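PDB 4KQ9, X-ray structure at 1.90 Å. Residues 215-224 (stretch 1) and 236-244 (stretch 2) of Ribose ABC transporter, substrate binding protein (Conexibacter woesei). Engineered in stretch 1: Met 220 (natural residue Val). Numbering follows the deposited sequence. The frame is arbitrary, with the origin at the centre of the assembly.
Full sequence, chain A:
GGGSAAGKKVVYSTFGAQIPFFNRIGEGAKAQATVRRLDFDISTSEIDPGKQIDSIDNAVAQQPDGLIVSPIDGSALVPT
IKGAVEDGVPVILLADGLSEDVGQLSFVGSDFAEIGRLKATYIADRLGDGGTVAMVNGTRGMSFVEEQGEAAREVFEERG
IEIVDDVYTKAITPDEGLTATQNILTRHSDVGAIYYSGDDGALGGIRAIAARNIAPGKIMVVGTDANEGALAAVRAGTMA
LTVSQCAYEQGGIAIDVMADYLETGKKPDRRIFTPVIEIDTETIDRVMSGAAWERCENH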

# COMPACT_ATOMS: atom_id res chain seq x y z
N ALA A 215 18.42 8.49 22.12
CA ALA A 215 19.32 8.76 21.02
C ALA A 215 18.74 8.19 19.71
O ALA A 215 18.22 7.09 19.70
CB ALA A 215 20.69 8.16 21.30
N PRO A 216 18.84 8.93 18.60
CA PRO A 216 18.28 8.49 17.32
C PRO A 216 18.85 7.17 16.87
O PRO A 216 20.07 6.98 16.87
CB PRO A 216 18.68 9.60 16.34
CG PRO A 216 19.86 10.27 16.99
CD PRO A 216 19.54 10.22 18.47
N GLY A 217 17.98 6.24 16.53
CA GLY A 217 18.39 4.92 16.10
C GLY A 217 18.65 3.95 17.23
O GLY A 217 18.92 2.81 17.00
N LYS A 218 18.57 4.37 18.47
CA LYS A 218 18.67 3.40 19.56
C LYS A 218 17.47 2.41 19.57
O LYS A 218 17.55 1.25 20.00
CB LYS A 218 18.71 4.16 20.88
CG LYS A 218 19.08 3.26 22.06
CD LYS A 218 17.88 2.58 22.68
N ILE A 219 16.33 2.91 19.17
CA ILE A 219 15.16 2.06 19.00
C ILE A 219 14.93 1.97 17.52
O ILE A 219 14.84 3.00 16.83
CB ILE A 219 13.91 2.68 19.67
CG1 ILE A 219 14.06 2.71 21.21
CG2 ILE A 219 12.67 1.92 19.29
CD1 ILE A 219 13.05 3.56 21.91
N MSE A 220 14.82 0.77 16.99
CA MSE A 220 14.62 0.65 15.53
C MSE A 220 13.16 0.89 15.18
O MSE A 220 12.27 0.18 15.63
CB MSE A 220 14.98 -0.75 15.02
CG MSE A 220 16.48 -0.98 15.07
SE MSE A 220 16.72 -2.73 14.14
CE MSE A 220 15.95 -3.76 15.51
N VAL A 221 12.91 1.88 14.34
CA VAL A 221 11.53 2.20 13.91
C VAL A 221 11.34 1.83 12.44
O VAL A 221 12.18 2.21 11.62
CB VAL A 221 11.35 3.71 14.04
CG1 VAL A 221 10.11 4.18 13.36
CG2 VAL A 221 11.44 4.12 15.53
N VAL A 222 10.26 1.10 12.12
CA VAL A 222 9.96 0.62 10.78
C VAL A 222 8.49 0.98 10.43
O VAL A 222 7.57 0.91 11.29
CB VAL A 222 10.22 -0.90 10.59
CG1 VAL A 222 11.63 -1.36 11.11
CG2 VAL A 222 9.17 -1.69 11.30
N GLY A 223 8.30 1.37 9.19
CA GLY A 223 6.98 1.84 8.68
C GLY A 223 6.77 1.38 7.24
O GLY A 223 7.56 0.60 6.74
N THR A 224 5.73 1.85 6.57
CA THR A 224 5.41 1.55 5.21
C THR A 224 4.90 2.84 4.55
O THR A 224 4.17 3.57 5.14
CB THR A 224 4.32 0.47 5.13
OG1 THR A 224 4.79 -0.74 5.70
CG2 THR A 224 3.93 0.22 3.73
N ALA A 236 18.44 10.15 7.57
CA ALA A 236 19.00 10.65 8.85
C ALA A 236 19.30 9.59 9.91
O ALA A 236 20.01 9.86 10.87
CB ALA A 236 18.11 11.69 9.46
N GLY A 237 18.80 8.38 9.79
CA GLY A 237 19.04 7.37 10.86
C GLY A 237 18.00 7.42 12.01
O GLY A 237 18.14 6.71 13.03
N THR A 238 16.97 8.24 11.90
CA THR A 238 15.98 8.28 12.98
C THR A 238 14.92 7.19 12.74
O THR A 238 14.32 6.73 13.70
CB THR A 238 15.26 9.61 13.09
OG1 THR A 238 14.77 9.98 11.80
CG2 THR A 238 16.19 10.77 13.61
N MSE A 239 14.73 6.76 11.48
CA MSE A 239 13.91 5.57 11.13
C MSE A 239 14.83 4.55 10.55
O MSE A 239 15.81 4.94 9.88
CB MSE A 239 12.88 5.91 10.08
CG MSE A 239 11.68 6.59 10.73
SE MSE A 239 10.21 6.79 9.42
CE MSE A 239 10.38 5.19 8.48
N ALA A 240 14.58 3.27 10.76
CA ALA A 240 15.46 2.20 10.22
C ALA A 240 15.05 1.71 8.85
O ALA A 240 15.93 1.36 8.06
CB ALA A 240 15.54 1.02 11.17
N LEU A 241 13.75 1.55 8.61
CA LEU A 241 13.26 0.92 7.37
C LEU A 241 11.91 1.49 7.00
O LEU A 241 11.03 1.69 7.88
CB LEU A 241 13.09 -0.57 7.57
CG LEU A 241 12.55 -1.49 6.46
CD1 LEU A 241 13.71 -1.79 5.57
CD2 LEU A 241 12.06 -2.87 6.95
N THR A 242 11.71 1.73 5.73
CA THR A 242 10.36 1.87 5.23
C THR A 242 10.18 1.02 3.98
O THR A 242 11.18 0.57 3.36
CB THR A 242 10.06 3.36 4.94
OG1 THR A 242 8.68 3.53 4.60
CG2 THR A 242 10.92 3.90 3.82
N VAL A 243 8.94 0.80 3.56
CA VAL A 243 8.68 -0.05 2.42
C VAL A 243 7.84 0.75 1.41
O VAL A 243 6.79 1.30 1.77
CB VAL A 243 7.97 -1.34 2.82
CG1 VAL A 243 7.78 -2.31 1.60
CG2 VAL A 243 8.80 -2.06 3.86
N SER A 244 8.28 0.79 0.14
CA SER A 244 7.45 1.35 -0.97
C SER A 244 6.53 0.28 -1.57
O SER A 244 6.96 -0.86 -1.77
CB SER A 244 8.32 1.89 -2.05
OG SER A 244 7.53 2.19 -3.16
O HOH W 1 14.97 3.89 14.13

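The two stretches lie side by side and run in the same direction: the nearest CA pairs advance together, from Val 222 and Leu 241 at 4.8 Å, through Gly 223 and Thr 242 at 4.8 Å, to Thr 224 and Val 243 at 4.6 Å. Together they bury 537 Å², and Val 221, Ala 240 and Thr 224 have the largest areas covered by the partner stretch.

Val 221 is the hub. Its carbonyl O accepts from Ala 240 N at 2.8 Å, with an N-H...O angle of 157°, and also from Leu 241 N at 3.5 Å and 155°, a weak bond by its length. One oxygen thus serves two successive amides, which is possible because Ala 240, at phi/psi -91/-40, departs from extended geometry just before the strand begins at Leu 241. The amide of Val 221 turns instead to a water, donating to it at 2.9 Å from Val 221 N to the water O. That water donates to Thr 238 O (2.9 Å from the water O) and to Ile 219 O (2.8 Å from the water O), so it fills the gap where the backbones do not bond directly. The side chain adds an apolar contact, Val 221 CG1 to Met 239 CG at 3.9 Å.

Ala 240 directs its CA-to-CB bond toward stretch 1. Its methyl meets the engineered Met 220, a selenomethionine, at 4.3 Å between Ala 240 CB and Met 220 CB; the end of that longer side chain leads away from stretch 2.

Beyond this point the backbones form a single bridge between Val 222 and Leu 241. Gly 223 N donates to Leu 241 O at 3.0 Å and 157°, so Leu 241 is held through both its amide and its carbonyl. The same oxygen receives a CA-H...O contact from Val 222 CA at 3.3 Å, while Val 222 CG1 packs on Leu 241 CB at 3.9 Å. A second such contact joins Thr 242 CA to Gly 223 O at 3.4 Å, with an angle at hydrogen of 154°.

Thr 224 contributes coverage through van der Waals contact. Its CA-to-CB bond points away from stretch 2, yet Thr 224 CG2 lies 3.6 Å from Val 243 O; its hydroxyl is hydrogen-bonded elsewhere in the structure.

At the other end, Pro 216 CB touches Thr 238 CG2 at 3.9 Å, a methylene-to-methyl contact on the more exposed side of the pairing.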